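16 kDa salivary peptide (Culex quinquefasciatus, PDB 7KCG) is of unknown function but adopts a beta-trefoil fold related to ricin-type lectins and may bind sugars. Local coordinates at residues H114-Q119 / D123-Y128. Numbering follows the deposited sequence.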
loop_
_atom_site.group_PDB
_atom_site.type_symbol
_atom_site.label_atom_id
_atom_site.label_comp_id
_atom_site.label_asym_id
_atom_site.label_seq_id
_atom_site.Cartn_x
_atom_site.Cartn_y
_atom_site.Cartn_z
ATOM N N HIS A 114 7.122 4.633 7.812
ATOM C CA HIS A 114 7.740 3.608 6.982
ATOM C C HIS A 114 7.119 3.622 5.596
ATOM O O HIS A 114 5.907 3.820 5.450
ATOM C CB HIS A 114 7.565 2.211 7.587
ATOM C CG HIS A 114 8.305 2.005 8.868
ATOM N ND1 HIS A 114 8.046 0.946 9.714
ATOM C CD2 HIS A 114 9.298 2.717 9.449
ATOM C CE1 HIS A 114 8.846 1.018 10.761
ATOM N NE2 HIS A 114 9.615 2.085 10.627
ATOM N N CYS A 115 7.943 3.419 4.573
ATOM C CA CYS A 115 7.450 3.378 3.209
ATOM C C CYS A 115 7.196 1.935 2.806
ATOM O O CYS A 115 8.037 1.060 3.035
ATOM C CB CYS A 115 8.436 4.029 2.236
ATOM S SG CYS A 115 8.580 5.811 2.422
ATOM N N LEU A 116 6.051 1.704 2.172
ATOM C CA LEU A 116 5.735 0.396 1.623
ATOM C C LEU A 116 6.851 -0.053 0.684
ATOM O O LEU A 116 7.382 0.739 -0.105
ATOM C CB LEU A 116 4.406 0.477 0.877
ATOM C CG LEU A 116 3.473 -0.719 0.784
ATOM C CD1 LEU A 116 2.864 -1.017 2.164
ATOM C CD2 LEU A 116 2.379 -0.397 -0.227
ATOM N N PHE A 117 7.209 -1.330 0.779
ATOM C CA PHE A 117 8.438 -1.817 0.170
ATOM C C PHE A 117 8.258 -3.287 -0.172
ATOM O O PHE A 117 7.502 -4.001 0.490
ATOM C CB PHE A 117 9.613 -1.575 1.141
ATOM C CG PHE A 117 10.837 -2.425 0.886
ATOM C CD1 PHE A 117 10.938 -3.710 1.416
ATOM C CD2 PHE A 117 11.914 -1.912 0.181
ATOM C CE1 PHE A 117 12.069 -4.484 1.196
ATOM C CE2 PHE A 117 13.057 -2.680 -0.033
ATOM C CZ PHE A 117 13.129 -3.967 0.475
ATOM N N THR A 118 8.937 -3.734 -1.228
ATOM C CA THR A 118 9.036 -5.166 -1.473
ATOM C C THR A 118 10.464 -5.516 -1.844
ATOM O O THR A 118 11.168 -4.730 -2.487
ATOM C CB THR A 118 8.082 -5.653 -2.573
ATOM O OG1 THR A 118 8.116 -7.090 -2.624
ATOM C CG2 THR A 118 8.470 -5.096 -3.932
ATOM N N GLN A 119 10.839 -6.747 -1.510
ATOM C CA GLN A 119 12.234 -7.172 -1.736
ATOM C C GLN A 119 12.526 -7.347 -3.215
ATOM O O GLN A 119 13.464 -6.713 -3.714
ATOM C CB GLN A 119 12.494 -8.486 -1.011
ATOM C CG GLN A 119 13.946 -8.655 -0.592
ATOM C CD GLN A 119 14.389 -7.592 0.381
ATOM O OE1 GLN A 119 13.889 -7.502 1.498
ATOM N NE2 GLN A 119 15.350 -6.783 -0.033
ATOM N N ASP A 123 6.717 -12.560 -2.763
ATOM C CA ASP A 123 5.325 -12.167 -2.610
ATOM C C ASP A 123 5.069 -11.489 -1.270
ATOM O O ASP A 123 3.911 -11.235 -0.921
ATOM C CB ASP A 123 4.410 -13.377 -2.799
ATOM C CG ASP A 123 4.139 -13.668 -4.267
ATOM O OD1 ASP A 123 5.110 -13.711 -5.053
ATOM O OD2 ASP A 123 2.957 -13.848 -4.636
ATOM N N TRP A 124 6.129 -11.183 -0.521
ATOM C CA TRP A 124 6.017 -10.541 0.775
ATOM C C TRP A 124 6.171 -9.032 0.609
ATOM O O TRP A 124 7.032 -8.561 -0.148
ATOM C CB TRP A 124 7.076 -11.079 1.742
ATOM C CG TRP A 124 6.939 -12.568 2.013
ATOM C CD1 TRP A 124 5.804 -13.308 1.905
ATOM C CD2 TRP A 124 7.983 -13.486 2.394
ATOM N NE1 TRP A 124 6.066 -14.628 2.209
ATOM C CE2 TRP A 124 7.395 -14.759 2.517
ATOM C CE3 TRP A 124 9.356 -13.349 2.649
ATOM C CZ2 TRP A 124 8.129 -15.898 2.891
ATOM C CZ3 TRP A 124 10.086 -14.479 3.019
ATOM C CH2 TRP A 124 9.466 -15.740 3.136
ATOM N N VAL A 125 5.315 -8.291 1.310
ATOM C CA VAL A 125 5.310 -6.829 1.341
ATOM C C VAL A 125 5.669 -6.405 2.754
ATOM O O VAL A 125 5.342 -7.095 3.728
ATOM C CB VAL A 125 3.935 -6.265 0.928
ATOM C CG1 VAL A 125 3.932 -4.718 0.892
ATOM C CG2 VAL A 125 3.486 -6.856 -0.395
ATOM N N ALA A 126 6.352 -5.272 2.867
ATOM C CA ALA A 126 6.747 -4.737 4.159
ATOM C C ALA A 126 6.787 -3.216 4.078
ATOM O O ALA A 126 6.303 -2.607 3.116
ATOM C CB ALA A 126 8.099 -5.318 4.587
ATOM N N ALA A 127 7.376 -2.600 5.100
ATOM C CA ALA A 127 7.580 -1.162 5.111
ATOM C C ALA A 127 8.844 -0.879 5.900
ATOM O O ALA A 127 9.034 -1.432 6.983
ATOM C CB ALA A 127 6.372 -0.428 5.711
ATOM N N TYR A 128 9.710 -0.038 5.344
ATOM C CA TYR A 128 10.979 0.325 6.001
ATOM C C TYR A 128 11.196 1.829 5.851
ATOM O O TYR A 128 10.531 2.430 5.020
ATOM C CB TYR A 128 12.115 -0.501 5.403
ATOM C CG TYR A 128 12.080 -1.985 5.654
ATOM C CD1 TYR A 128 12.558 -2.531 6.831
ATOM C CD2 TYR A 128 11.598 -2.851 4.692
ATOM C CE1 TYR A 128 12.541 -3.897 7.050
ATOM C CE2 TYR A 128 11.571 -4.218 4.895
ATOM C CZ TYR A 128 12.045 -4.745 6.078
ATOM O OH TYR A 128 12.016 -6.094 6.263
HETATM O O HOH W 1 11.861 -7.450 3.839
#
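Trp124 meets Thr118 through its backbone: Trp124 O accepts a hydrogen bond from Thr118 OG1 at 3.1 Å, the hydroxyl lying anti to the Thr118 backbone N (chi1 -172°). Val125 follows with CG1 lying 4.0 Å from Leu116 CG; strands 22-29 and 34-40 add Leu23, Val37 and Phe39 to this mainly apolar face of Leu116, Val125 and Ala127. Ala126 pairs with Phe117 by two backbone hydrogen bonds, Phe117 N to Ala126 O at 2.8 Å and Ala126 N to Phe117 O at 2.9 Å. Ala127, in a non-hydrogen-bonded pair with Leu116, sets its CB 3.5 Å from His114 CB, while His114 ND1 hydrogen-bonds to Glu68 OE2. Tyr128 pairs with Cys115, Cys115 N reaching Tyr128 O at 2.8 Å and Tyr128 N reaching Cys115 O at 3.1 Å. On the face shared with Cys115, the Tyr128 ring turns its edge to the face of Phe117 in an offset T-shaped pair, planes at 90° and centroids 5.2 Å apart. Separately, a water links Tyr128 OH to Gln119 OE1. Four backbone hydrogen bonds thus fix the register of this beta-trefoil hairpin and the Cys115-Cys131 disulfide ties it to the chain beyond, although Ala127 O stays buried without a polar partner in the model.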